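Local coordinates for SAM-dependent O-methyltransferase (Leptospira interrogans, PDB 2HNK), which probably transfers a methyl group from S-adenosylmethionine to a hydroxyl oxygen of an acceptor molecule, and is captured here with the by-product S-adenosyl-L-homocysteine, at residues Met42-Pro46 with Phe70-Ser74; Ser45-Phe51 with Ile221-Leu227; Tyr73-Cys77 with Tyr104-Leu110; Asp156-Tyr160 with Asp180-Trp184. One frame throughout, in Å; residues are numbered along the deposited sequence.

How the interactions relate
Three of the four contacts touch the S-adenosyl-L-homocysteine of this Rossmann-like methyltransferase fold, and interaction 2 lies next to them. Interactions 1 and 2 share S45 and P46, at the start of helix 46-59, and their centres are about 10 Å apart. Interaction 3 continues from interaction 1 along helix 73-81, with centres about 11 Å apart. Interaction 4 joins the loops that follow strands 148-153 and 175-180, one each. It meets interaction 2 where N181 pairs with D223. Interactions 3 and 4 lie on opposite sides of the chain's centre, their centres about 24 Å apart. Both fall, in sequence, between the two segments of interaction 2, which ties helix 46-59 to strand 225-230.

Interaction 1. Residues Met42-Pro46 with Phe70-Ser74; sequences MQISP and FTGYS. With SAH (S-adenosyl-L-homocysteine), chain O.
M42, I44 and P46 pack against F70 and Y73 in a buried, largely apolar contact in the wall of the S-adenosyl-L-homocysteine pocket. It joins the loop before helix 46-59 to the turn that leads into helix 73-81. The methyl group of M42 sits over the face of F70. M42 CE is 3.7 Å from the ring centroid and 19° off its normal, a CH-pi contact. M42 SD stands above the same face at 5.0 Å from the centroid, a Met-aromatic contact. M42 CG is anti to the backbone N (chi1 -157°), and bends at chi2 and chi3 bring the methyl back over the ring. T71 CG2 covers the opposite face.

I44 lies crosswise to Y73, with I44 CG1 3.6 Å from Y73 CD1. I44 CD1 continues to S74 CB at 3.7 Å. P46 CB meets Y73 OH at 3.4 Å, and a water joins this hydroxyl to P46 O. E23 also bonds Y73 OH.

The two segments share no direct hydrogen bond. A second water links Q43 OE1, T71 OG1 and Y73 N. T34 also bonds T71 OG1. S74 binds the ligand twice: S74 N donates to SAH OXT (3.2 Å, 146°), and SAH N donates to S74 OG at 3.0 Å. The start of helix 73-81 is probably a favourable place for the ligand carboxylate. E66 also holds S74 OG.

R31 of helix 25-35 touches Q43, P46 and Y73. W97 of helix 95-107 meets F70 edge-to-face, and L52 of helix 46-59 lies against I44 and S74.

Interaction 2. Residues Ser45-Phe51 with Ile221-Leu227; sequences SPEEGQF and IADGVSL
F51 and E48 point from the first turns of helix 46-59 toward I221, A222, V225 and L227. The axes of the short segments 46-51 and 225-227 run nearly parallel, 6° apart, with a closest approach of 12.1 Å. Side chains fill the distance between them.

F51 is met from several directions. V225 CG1 lies at the ring edge, near its plane, 4.1 Å from F51 CE2. V225 and F51 run alongside one another, pointing opposite ways. L227 points back against F51, with L227 CD1 4.0 Å from F51 CZ. I221 crosses F51 at a slant, its CD1 4.0 Å from F51 CB.

E48 is extended, with CG anti to its backbone N (chi1 174°). This carries the carboxylate to two methyl groups. E48 OE2 is 3.3 Å from A222 CB, and E48 OE1 is 3.6 Å from V225 CG2. A222 belongs to a type II' turn from I221 to G224. S45 OG accepts from E48 N (3.2 Å, 155°) and so N-caps the helix.

The second subunit also reaches this region: its N5 bonds A222 N, and its F51 packs on L227.

No hydrogen bond crosses between the segments, so the contact rests on van der Waals packing. E48 OE1 also comes close to D180 OD1. Two acidic groups meet here, and the methyl groups packed on E48 bring no counter-charge.

Interaction 3. Residues Tyr73-Cys77 with Tyr104-Leu110; sequences YSSLC and YWKENGL. With SAH (S-adenosyl-L-homocysteine), chain O.
L76 is the apolar centre, and its CD1 lies among W105, Y104 and L110. L76 CD1 is 3.6 Å from W105 CD1, at the indole edge. The same methyl is 4.0 Å from L110 CD1. The other branch, L76 CD2, packs on Y104 CB at 3.9 Å. N108 reaches across L76, roughly perpendicular to it, with its ND2 near L76 CD1.

Around this core lies the end of helix 95-107. Y104 O accepts from N108 ND2 (2.7 Å) and from N108 N, which reach it from opposite faces of the carbonyl. S26 also bonds N108 ND2. G109 has positive phi and closes a Schellman motif, in which L110 N bonds W105 O and G109 N bonds K106 O.

The polar edge is a bond between the two helices. W105 NE1 donates to S75 OG (2.9 Å, 156°), with the oxygen only 10° out of the indole plane. With chi1 64°, S75 OG turns back along its helix, where it also bonds G72 O while meeting the indole.

One directed bond thus accompanies a leucine-centred packing. It fixes the indole beside S75, next in sequence to the ligand-binding S74.

Interaction 4. Residues Asp156-Tyr160 with Asp180-Trp184; sequences DKENY and DNVLW. With SAH (S-adenosyl-L-homocysteine), chain O.
Two hydrogen bonds join K157 and Y160 to segment 180-184. K157 NZ donates to N181 OD1 at 3.0 Å, from 44° above the carbonyl plane. Y160 OH donates to D180 O at 2.7 Å. That oxygen lies in plane at the ring edge, but the hydroxyl stands 43° out of the D180 carbonyl plane. K157 NZ also donates to Y160 OH (3.1 Å), so Y160 OH accepts from K157 NZ and donates to D180 O. A155 O and a salt bridge to D154 also hold K157 NZ.

Packing adds a CH-pi contact. K157 CG sits over one face of W184, 4.0 Å from the centroid of the six-membered ring. The bend of K157 at chi2 (-58°) lets its chain cover the indole while NZ turns to N181. N181 ND2 lies at the edge of that indole and bonds D223.

At the ligand side, D156 OD1 is 3.0 Å from SAH N6. Y163 OH also bonds D156 OD1, and N159 ND2 bonds D156 OD2 on its syn lone pair.

D180 OD2 and N181 OD1, two acceptors, are 3.0 Å apart. With D154 they probably match the Asp-Asp-Asn set that binds a divalent metal in related catechol-type O-methyltransferases; no metal is seen on them here.

Interaction 1. Residues Met42-Pro46 with Phe70-Ser74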
# COMPACT_ATOMS: atom_id res chain seq x y z
N MET C 42 -13.99 -11.25 12.72
CA MET C 42 -12.56 -11.41 12.91
C MET C 42 -11.82 -11.50 11.57
O MET C 42 -10.60 -11.35 11.52
CB MET C 42 -12.27 -12.65 13.76
CG MET C 42 -10.94 -12.61 14.47
SD MET C 42 -10.93 -13.43 16.07
CE MET C 42 -10.97 -15.16 15.64
N GLN C 43 -12.56 -11.73 10.48
CA GLN C 43 -11.93 -11.82 9.17
C GLN C 43 -12.00 -10.52 8.34
O GLN C 43 -12.96 -9.73 8.43
CB GLN C 43 -12.44 -13.01 8.36
CG GLN C 43 -13.82 -12.85 7.76
CD GLN C 43 -13.92 -13.46 6.38
OE1 GLN C 43 -13.38 -14.54 6.10
NE2 GLN C 43 -14.62 -12.77 5.49
N ILE C 44 -10.96 -10.35 7.53
CA ILE C 44 -10.77 -9.16 6.71
C ILE C 44 -11.83 -9.01 5.62
O ILE C 44 -12.54 -9.97 5.29
CB ILE C 44 -9.32 -9.14 6.12
CG1 ILE C 44 -9.14 -10.23 5.06
CG2 ILE C 44 -8.28 -9.33 7.24
CD1 ILE C 44 -7.82 -10.14 4.35
N SER C 45 -11.96 -7.80 5.09
CA SER C 45 -12.77 -7.53 3.90
C SER C 45 -12.04 -8.05 2.65
O SER C 45 -10.81 -8.22 2.68
CB SER C 45 -13.01 -6.03 3.77
OG SER C 45 -11.81 -5.30 3.95
N PRO C 46 -12.78 -8.33 1.57
CA PRO C 46 -12.14 -8.67 0.29
C PRO C 46 -11.29 -7.52 -0.29
O PRO C 46 -10.31 -7.77 -0.98
CB PRO C 46 -13.31 -9.02 -0.62
CG PRO C 46 -14.50 -8.45 0.02
CD PRO C 46 -14.25 -8.40 1.48
N PHE C 70 -6.81 -17.81 11.57
CA PHE C 70 -8.27 -17.99 11.67
C PHE C 70 -8.74 -18.91 10.53
O PHE C 70 -8.08 -19.92 10.26
CB PHE C 70 -8.96 -16.62 11.68
CG PHE C 70 -10.43 -16.65 12.05
CD1 PHE C 70 -10.90 -17.52 13.04
CD2 PHE C 70 -11.32 -15.79 11.44
CE1 PHE C 70 -12.26 -17.54 13.39
CE2 PHE C 70 -12.68 -15.80 11.78
CZ PHE C 70 -13.14 -16.68 12.75
N THR C 71 -9.85 -18.56 9.86
CA THR C 71 -10.41 -19.43 8.81
C THR C 71 -9.71 -19.27 7.45
O THR C 71 -10.10 -19.90 6.46
CB THR C 71 -11.93 -19.25 8.67
OG1 THR C 71 -12.24 -17.86 8.51
CG2 THR C 71 -12.66 -19.81 9.89
N GLY C 72 -8.70 -18.40 7.40
CA GLY C 72 -7.73 -18.39 6.32
C GLY C 72 -7.81 -17.41 5.16
O GLY C 72 -7.04 -17.55 4.21
N TYR C 73 -8.70 -16.42 5.24
CA TYR C 73 -8.91 -15.53 4.08
C TYR C 73 -7.64 -14.81 3.64
O TYR C 73 -7.32 -14.80 2.45
CB TYR C 73 -10.06 -14.51 4.30
CG TYR C 73 -10.50 -13.83 3.00
CD1 TYR C 73 -9.88 -12.67 2.55
CD2 TYR C 73 -11.53 -14.37 2.22
CE1 TYR C 73 -10.27 -12.05 1.36
CE2 TYR C 73 -11.92 -13.75 1.03
CZ TYR C 73 -11.29 -12.60 0.61
OH TYR C 73 -11.68 -11.99 -0.57
N SER C 74 -6.94 -14.21 4.59
CA SER C 74 -5.76 -13.42 4.26
C SER C 74 -4.63 -14.29 3.72
O SER C 74 -3.95 -13.91 2.77
CB SER C 74 -5.29 -12.59 5.47
OG SER C 74 -4.92 -13.39 6.57
N SAH O . -5.95 -13.37 9.35
CA SAH O . -7.31 -13.90 9.65
CB SAH O . -7.86 -13.24 10.92
CG SAH O . -7.06 -13.55 12.19
SD SAH O . -8.16 -13.61 13.62
C SAH O . -8.31 -13.77 8.49
O SAH O . -9.44 -14.27 8.55
OXT SAH O . -8.01 -13.17 7.45
C5' SAH O . -6.85 -14.01 14.80
C4' SAH O . -6.44 -15.48 14.85
O4' SAH O . -5.26 -15.59 15.61
C3' SAH O . -7.48 -16.37 15.51
O3' SAH O . -7.77 -17.44 14.64
C2' SAH O . -6.83 -16.92 16.77
O2' SAH O . -7.11 -18.29 16.92
C1' SAH O . -5.35 -16.68 16.51
N9 SAH O . -4.56 -16.44 17.74
C8 SAH O . -4.96 -15.89 18.93
N7 SAH O . -3.91 -15.87 19.79
C5 SAH O . -2.83 -16.40 19.15
C6 SAH O . -1.51 -16.62 19.54
N6 SAH O . -1.09 -16.29 20.76
N1 SAH O . -0.62 -17.19 18.65
C2 SAH O . -1.03 -17.54 17.38
N3 SAH O . -2.34 -17.32 16.99
C4 SAH O . -3.23 -16.76 17.87
O HOH W 1 -10.84 -15.82 7.47
O HOH W 2 -9.87 -10.36 -1.83

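Interaction 2. Residues Ser45-Phe51 with Ile221-Leu227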
# COMPACT_ATOMS: atom_id res chain seq x y z
N SER C 45 -11.96 -7.80 5.09
CA SER C 45 -12.77 -7.53 3.90
C SER C 45 -12.04 -8.05 2.65
O SER C 45 -10.81 -8.22 2.68
CB SER C 45 -13.01 -6.03 3.77
OG SER C 45 -11.81 -5.30 3.95
N PRO C 46 -12.78 -8.33 1.57
CA PRO C 46 -12.14 -8.67 0.29
C PRO C 46 -11.29 -7.52 -0.29
O PRO C 46 -10.31 -7.77 -0.98
CB PRO C 46 -13.31 -9.02 -0.62
CG PRO C 46 -14.50 -8.45 0.02
CD PRO C 46 -14.25 -8.40 1.48
N GLU C 47 -11.69 -6.28 -0.02
CA GLU C 47 -10.90 -5.09 -0.32
C GLU C 47 -9.54 -5.15 0.37
O GLU C 47 -8.51 -4.93 -0.25
CB GLU C 47 -11.64 -3.82 0.10
CG GLU C 47 -12.89 -3.46 -0.71
CD GLU C 47 -14.15 -4.19 -0.27
OE1 GLU C 47 -15.21 -3.97 -0.90
OE2 GLU C 47 -14.09 -4.99 0.70
N GLU C 48 -9.55 -5.41 1.68
CA GLU C 48 -8.29 -5.56 2.39
C GLU C 48 -7.47 -6.72 1.82
O GLU C 48 -6.26 -6.59 1.66
CB GLU C 48 -8.48 -5.72 3.89
CG GLU C 48 -7.17 -6.01 4.60
CD GLU C 48 -7.24 -6.01 6.10
OE1 GLU C 48 -6.17 -6.06 6.71
OE2 GLU C 48 -8.35 -5.94 6.67
N GLY C 49 -8.14 -7.82 1.51
CA GLY C 49 -7.52 -8.95 0.82
C GLY C 49 -6.74 -8.53 -0.42
O GLY C 49 -5.57 -8.89 -0.56
N GLN C 50 -7.38 -7.74 -1.27
CA GLN C 50 -6.77 -7.23 -2.50
C GLN C 50 -5.58 -6.31 -2.24
O GLN C 50 -4.60 -6.29 -3.01
CB GLN C 50 -7.81 -6.52 -3.38
CG GLN C 50 -8.43 -7.39 -4.43
CD GLN C 50 -7.41 -7.93 -5.40
OE1 GLN C 50 -7.07 -9.11 -5.35
NE2 GLN C 50 -6.90 -7.07 -6.28
N PHE C 51 -5.70 -5.53 -1.17
CA PHE C 51 -4.64 -4.67 -0.70
C PHE C 51 -3.40 -5.50 -0.32
O PHE C 51 -2.29 -5.18 -0.74
CB PHE C 51 -5.16 -3.83 0.48
CG PHE C 51 -4.19 -2.80 0.99
CD1 PHE C 51 -3.65 -1.82 0.15
CD2 PHE C 51 -3.85 -2.77 2.35
CE1 PHE C 51 -2.78 -0.87 0.63
CE2 PHE C 51 -2.97 -1.81 2.84
CZ PHE C 51 -2.44 -0.86 1.97
N ILE C 221 -7.67 1.80 6.04
CA ILE C 221 -8.44 0.76 5.37
C ILE C 221 -8.85 -0.28 6.42
O ILE C 221 -8.09 -0.56 7.35
CB ILE C 221 -7.68 0.14 4.15
CG1 ILE C 221 -8.60 -0.79 3.35
CG2 ILE C 221 -6.40 -0.57 4.60
CD1 ILE C 221 -7.94 -1.42 2.12
N ALA C 222 -10.06 -0.81 6.28
CA ALA C 222 -10.63 -1.76 7.24
C ALA C 222 -10.61 -1.17 8.66
O ALA C 222 -11.19 -0.11 8.89
CB ALA C 222 -9.92 -3.10 7.17
N ASP C 223 -9.94 -1.84 9.60
CA ASP C 223 -9.85 -1.37 10.99
C ASP C 223 -8.49 -0.73 11.27
O ASP C 223 -7.98 -0.78 12.41
CB ASP C 223 -10.12 -2.55 11.93
CG ASP C 223 -10.32 -2.12 13.38
OD1 ASP C 223 -10.94 -1.06 13.62
OD2 ASP C 223 -9.84 -2.84 14.27
N GLY C 224 -7.90 -0.12 10.24
CA GLY C 224 -6.55 0.42 10.29
C GLY C 224 -5.55 -0.64 9.89
O GLY C 224 -5.57 -1.76 10.39
N VAL C 225 -4.67 -0.29 8.94
CA VAL C 225 -3.59 -1.19 8.54
C VAL C 225 -2.29 -0.40 8.48
O VAL C 225 -2.17 0.57 7.71
CB VAL C 225 -3.87 -1.88 7.17
CG1 VAL C 225 -2.73 -2.82 6.82
CG2 VAL C 225 -5.19 -2.66 7.19
N SER C 226 -1.32 -0.80 9.30
CA SER C 226 -0.02 -0.15 9.32
C SER C 226 0.95 -0.85 8.42
O SER C 226 1.11 -2.07 8.49
CB SER C 226 0.56 -0.08 10.73
OG SER C 226 0.01 1.01 11.43
N LEU C 227 1.59 -0.07 7.56
CA LEU C 227 2.67 -0.56 6.72
C LEU C 227 3.95 -0.13 7.40
O LEU C 227 4.25 1.06 7.49
CB LEU C 227 2.55 0.04 5.32
CG LEU C 227 1.23 -0.27 4.59
CD1 LEU C 227 1.21 0.35 3.20
CD2 LEU C 227 0.97 -1.78 4.53

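Interaction 3. Residues Tyr73-Cys77 with Tyr104-Leu110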
# COMPACT_ATOMS: atom_id res chain seq x y z
N TYR C 73 -8.70 -16.42 5.24
CA TYR C 73 -8.91 -15.53 4.08
C TYR C 73 -7.64 -14.81 3.64
O TYR C 73 -7.32 -14.80 2.45
CB TYR C 73 -10.06 -14.51 4.30
CG TYR C 73 -10.50 -13.83 3.00
CD1 TYR C 73 -9.88 -12.67 2.55
CD2 TYR C 73 -11.53 -14.37 2.22
CE1 TYR C 73 -10.27 -12.05 1.36
CE2 TYR C 73 -11.92 -13.75 1.03
CZ TYR C 73 -11.29 -12.60 0.61
OH TYR C 73 -11.68 -11.99 -0.57
N SER C 74 -6.94 -14.21 4.59
CA SER C 74 -5.76 -13.42 4.26
C SER C 74 -4.63 -14.29 3.72
O SER C 74 -3.95 -13.91 2.77
CB SER C 74 -5.29 -12.59 5.47
OG SER C 74 -4.92 -13.39 6.57
N SER C 75 -4.47 -15.48 4.31
CA SER C 75 -3.44 -16.44 3.85
C SER C 75 -3.71 -16.87 2.41
O SER C 75 -2.78 -17.07 1.64
CB SER C 75 -3.36 -17.67 4.79
OG SER C 75 -4.57 -18.41 4.77
N LEU C 76 -4.99 -16.99 2.07
CA LEU C 76 -5.44 -17.27 0.70
C LEU C 76 -5.01 -16.16 -0.25
O LEU C 76 -4.57 -16.43 -1.37
CB LEU C 76 -6.96 -17.41 0.70
CG LEU C 76 -7.74 -18.53 0.03
CD1 LEU C 76 -7.05 -19.90 0.10
CD2 LEU C 76 -9.15 -18.58 0.64
N CYS C 77 -5.11 -14.91 0.21
CA CYS C 77 -4.67 -13.75 -0.58
C CYS C 77 -3.16 -13.70 -0.75
O CYS C 77 -2.67 -13.49 -1.85
CB CYS C 77 -5.18 -12.44 0.02
SG CYS C 77 -6.96 -12.37 0.08
N TYR C 104 -9.94 -24.49 2.32
CA TYR C 104 -9.91 -23.51 1.22
C TYR C 104 -8.57 -23.43 0.50
O TYR C 104 -8.55 -23.21 -0.71
CB TYR C 104 -10.43 -22.15 1.69
CG TYR C 104 -11.91 -22.21 1.91
CD1 TYR C 104 -12.43 -22.54 3.16
CD2 TYR C 104 -12.80 -21.99 0.85
CE1 TYR C 104 -13.81 -22.63 3.36
CE2 TYR C 104 -14.18 -22.09 1.04
CZ TYR C 104 -14.67 -22.41 2.30
OH TYR C 104 -16.04 -22.50 2.49
N TRP C 105 -7.47 -23.62 1.22
CA TRP C 105 -6.17 -23.78 0.58
C TRP C 105 -6.22 -24.92 -0.47
O TRP C 105 -5.74 -24.76 -1.60
CB TRP C 105 -5.07 -24.09 1.60
CG TRP C 105 -4.88 -23.07 2.68
CD1 TRP C 105 -5.24 -21.75 2.65
CD2 TRP C 105 -4.22 -23.28 3.94
NE1 TRP C 105 -4.86 -21.13 3.82
CE2 TRP C 105 -4.24 -22.04 4.63
CE3 TRP C 105 -3.63 -24.39 4.56
CZ2 TRP C 105 -3.69 -21.89 5.91
CZ3 TRP C 105 -3.09 -24.24 5.84
CH2 TRP C 105 -3.12 -22.99 6.50
N LYS C 106 -6.81 -26.05 -0.07
CA LYS C 106 -6.95 -27.21 -0.95
C LYS C 106 -7.87 -26.93 -2.13
O LYS C 106 -7.54 -27.27 -3.27
CB LYS C 106 -7.43 -28.44 -0.18
CG LYS C 106 -7.26 -29.76 -0.93
CD LYS C 106 -7.67 -30.96 -0.08
CE LYS C 106 -6.70 -31.24 1.08
NZ LYS C 106 -5.34 -31.69 0.62
N GLU C 107 -9.01 -26.30 -1.86
CA GLU C 107 -9.95 -25.86 -2.91
C GLU C 107 -9.27 -25.02 -3.98
O GLU C 107 -9.63 -25.08 -5.15
CB GLU C 107 -11.11 -25.06 -2.31
CG GLU C 107 -12.27 -25.91 -1.78
CD GLU C 107 -13.55 -25.09 -1.54
OE1 GLU C 107 -13.69 -24.00 -2.13
OE2 GLU C 107 -14.41 -25.56 -0.76
N ASN C 108 -8.29 -24.23 -3.56
CA ASN C 108 -7.62 -23.31 -4.46
C ASN C 108 -6.26 -23.80 -4.94
O ASN C 108 -5.55 -23.07 -5.63
CB ASN C 108 -7.53 -21.93 -3.79
CG ASN C 108 -8.89 -21.27 -3.64
OD1 ASN C 108 -9.42 -20.70 -4.59
ND2 ASN C 108 -9.46 -21.35 -2.46
N GLY C 109 -5.91 -25.04 -4.56
CA GLY C 109 -4.68 -25.69 -5.00
C GLY C 109 -3.41 -24.99 -4.57
O GLY C 109 -2.42 -24.99 -5.30
N LEU C 110 -3.43 -24.41 -3.37
CA LEU C 110 -2.35 -23.55 -2.88
C LEU C 110 -1.52 -24.15 -1.74
O LEU C 110 -0.56 -23.52 -1.27
CB LEU C 110 -2.91 -22.19 -2.43
CG LEU C 110 -3.55 -21.30 -3.51
CD1 LEU C 110 -4.47 -20.26 -2.88
CD2 LEU C 110 -2.48 -20.65 -4.38
N SAH O . -5.95 -13.37 9.35
CA SAH O . -7.31 -13.90 9.65
CB SAH O . -7.86 -13.24 10.92
CG SAH O . -7.06 -13.55 12.19
SD SAH O . -8.16 -13.61 13.62
C SAH O . -8.31 -13.77 8.49
O SAH O . -9.44 -14.27 8.55
OXT SAH O . -8.01 -13.17 7.45
C5' SAH O . -6.85 -14.01 14.80
C4' SAH O . -6.44 -15.48 14.85
O4' SAH O . -5.26 -15.59 15.61
C3' SAH O . -7.48 -16.37 15.51
O3' SAH O . -7.77 -17.44 14.64
C2' SAH O . -6.83 -16.92 16.77
O2' SAH O . -7.11 -18.29 16.92
C1' SAH O . -5.35 -16.68 16.51
N9 SAH O . -4.56 -16.44 17.74
C8 SAH O . -4.96 -15.89 18.93
N7 SAH O . -3.91 -15.87 19.79
C5 SAH O . -2.83 -16.40 19.15
C6 SAH O . -1.51 -16.62 19.54
N6 SAH O . -1.09 -16.29 20.76
N1 SAH O . -0.62 -17.19 18.65
C2 SAH O . -1.03 -17.54 17.38
N3 SAH O . -2.34 -17.32 16.99
C4 SAH O . -3.23 -16.76 17.87

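Interaction 4. Residues Asp156-Tyr160 with Asp180-Trp184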
# COMPACT_ATOMS: atom_id res chain seq x y z
N ASP C 156 -3.41 -12.15 18.64
CA ASP C 156 -3.94 -11.59 19.88
C ASP C 156 -3.34 -10.21 20.14
O ASP C 156 -2.13 -10.04 20.18
CB ASP C 156 -3.74 -12.55 21.07
CG ASP C 156 -2.29 -12.93 21.27
OD1 ASP C 156 -1.64 -13.35 20.28
OD2 ASP C 156 -1.80 -12.82 22.42
N LYS C 157 -4.23 -9.22 20.28
CA LYS C 157 -3.86 -7.80 20.22
C LYS C 157 -3.02 -7.35 21.40
O LYS C 157 -2.12 -6.51 21.25
CB LYS C 157 -5.11 -6.93 20.11
CG LYS C 157 -6.16 -7.41 19.10
CD LYS C 157 -5.59 -7.50 17.68
CE LYS C 157 -6.56 -8.19 16.73
NZ LYS C 157 -5.86 -8.78 15.56
N GLU C 158 -3.30 -7.92 22.57
CA GLU C 158 -2.58 -7.54 23.80
C GLU C 158 -1.10 -7.89 23.71
O GLU C 158 -0.27 -7.27 24.39
CB GLU C 158 -3.21 -8.20 25.02
CG GLU C 158 -3.00 -9.70 25.07
CD GLU C 158 -3.83 -10.36 26.13
OE1 GLU C 158 -4.86 -9.78 26.55
OE2 GLU C 158 -3.45 -11.48 26.54
N ASN C 159 -0.78 -8.86 22.85
CA ASN C 159 0.60 -9.27 22.61
C ASN C 159 1.33 -8.60 21.45
O ASN C 159 2.48 -8.97 21.17
CB ASN C 159 0.69 -10.79 22.49
CG ASN C 159 1.03 -11.46 23.82
OD1 ASN C 159 1.70 -10.86 24.67
ND2 ASN C 159 0.59 -12.69 24.01
N TYR C 160 0.70 -7.63 20.78
CA TYR C 160 1.31 -6.92 19.65
C TYR C 160 2.69 -6.32 19.99
O TYR C 160 3.63 -6.52 19.22
CB TYR C 160 0.38 -5.82 19.11
CG TYR C 160 -0.58 -6.21 17.99
CD1 TYR C 160 -1.13 -7.49 17.91
CD2 TYR C 160 -0.96 -5.26 17.03
CE1 TYR C 160 -2.03 -7.83 16.88
CE2 TYR C 160 -1.86 -5.58 16.00
CZ TYR C 160 -2.39 -6.86 15.94
OH TYR C 160 -3.27 -7.17 14.93
N ASP C 180 -2.48 -5.50 11.24
CA ASP C 180 -3.93 -5.37 11.20
C ASP C 180 -4.53 -4.81 12.50
O ASP C 180 -3.93 -4.95 13.57
CB ASP C 180 -4.56 -6.73 10.88
CG ASP C 180 -5.93 -6.61 10.22
OD1 ASP C 180 -6.06 -5.75 9.31
OD2 ASP C 180 -6.86 -7.36 10.61
N ASN C 181 -5.71 -4.18 12.41
CA ASN C 181 -6.49 -3.73 13.57
C ASN C 181 -5.87 -2.60 14.39
O ASN C 181 -6.21 -2.42 15.57
CB ASN C 181 -6.83 -4.90 14.51
CG ASN C 181 -7.75 -5.93 13.88
OD1 ASN C 181 -7.34 -7.04 13.55
ND2 ASN C 181 -9.01 -5.56 13.69
N VAL C 182 -5.00 -1.82 13.77
CA VAL C 182 -4.23 -0.79 14.48
C VAL C 182 -5.07 0.38 14.98
O VAL C 182 -4.61 1.19 15.78
CB VAL C 182 -2.99 -0.30 13.65
CG1 VAL C 182 -1.93 -1.41 13.52
CG2 VAL C 182 -3.39 0.25 12.28
N LEU C 183 -6.32 0.46 14.53
CA LEU C 183 -7.23 1.51 15.01
C LEU C 183 -8.26 0.97 16.02
O LEU C 183 -8.90 1.74 16.72
CB LEU C 183 -7.90 2.24 13.84
CG LEU C 183 -6.94 3.07 12.97
CD1 LEU C 183 -7.66 3.70 11.80
CD2 LEU C 183 -6.22 4.14 13.80
N TRP C 184 -8.39 -0.36 16.07
CA TRP C 184 -9.25 -1.05 17.04
C TRP C 184 -10.61 -0.35 17.22
O TRP C 184 -10.95 0.12 18.31
CB TRP C 184 -8.50 -1.21 18.37
CG TRP C 184 -8.86 -2.42 19.19
CD1 TRP C 184 -8.97 -2.46 20.55
CD2 TRP C 184 -9.13 -3.75 18.73
NE1 TRP C 184 -9.29 -3.73 20.96
CE2 TRP C 184 -9.40 -4.54 19.87
CE3 TRP C 184 -9.17 -4.36 17.46
CZ2 TRP C 184 -9.71 -5.91 19.78
CZ3 TRP C 184 -9.49 -5.71 17.37
CH2 TRP C 184 -9.75 -6.47 18.53
N SAH O . -5.95 -13.37 9.35
CA SAH O . -7.31 -13.90 9.65
CB SAH O . -7.86 -13.24 10.92
CG SAH O . -7.06 -13.55 12.19
SD SAH O . -8.16 -13.61 13.62
C SAH O . -8.31 -13.77 8.49
O SAH O . -9.44 -14.27 8.55
OXT SAH O . -8.01 -13.17 7.45
C5' SAH O . -6.85 -14.01 14.80
C4' SAH O . -6.44 -15.48 14.85
O4' SAH O . -5.26 -15.59 15.61
C3' SAH O . -7.48 -16.37 15.51
O3' SAH O . -7.77 -17.44 14.64
C2' SAH O . -6.83 -16.92 16.77
O2' SAH O . -7.11 -18.29 16.92
C1' SAH O . -5.35 -16.68 16.51
N9 SAH O . -4.56 -16.44 17.74
C8 SAH O . -4.96 -15.89 18.93
N7 SAH O . -3.91 -15.87 19.79
C5 SAH O . -2.83 -16.40 19.15
C6 SAH O . -1.51 -16.62 19.54
N6 SAH O . -1.09 -16.29 20.76
N1 SAH O . -0.62 -17.19 18.65
C2 SAH O . -1.03 -17.54 17.38
N3 SAH O . -2.34 -17.32 16.99
C4 SAH O . -3.23 -16.76 17.87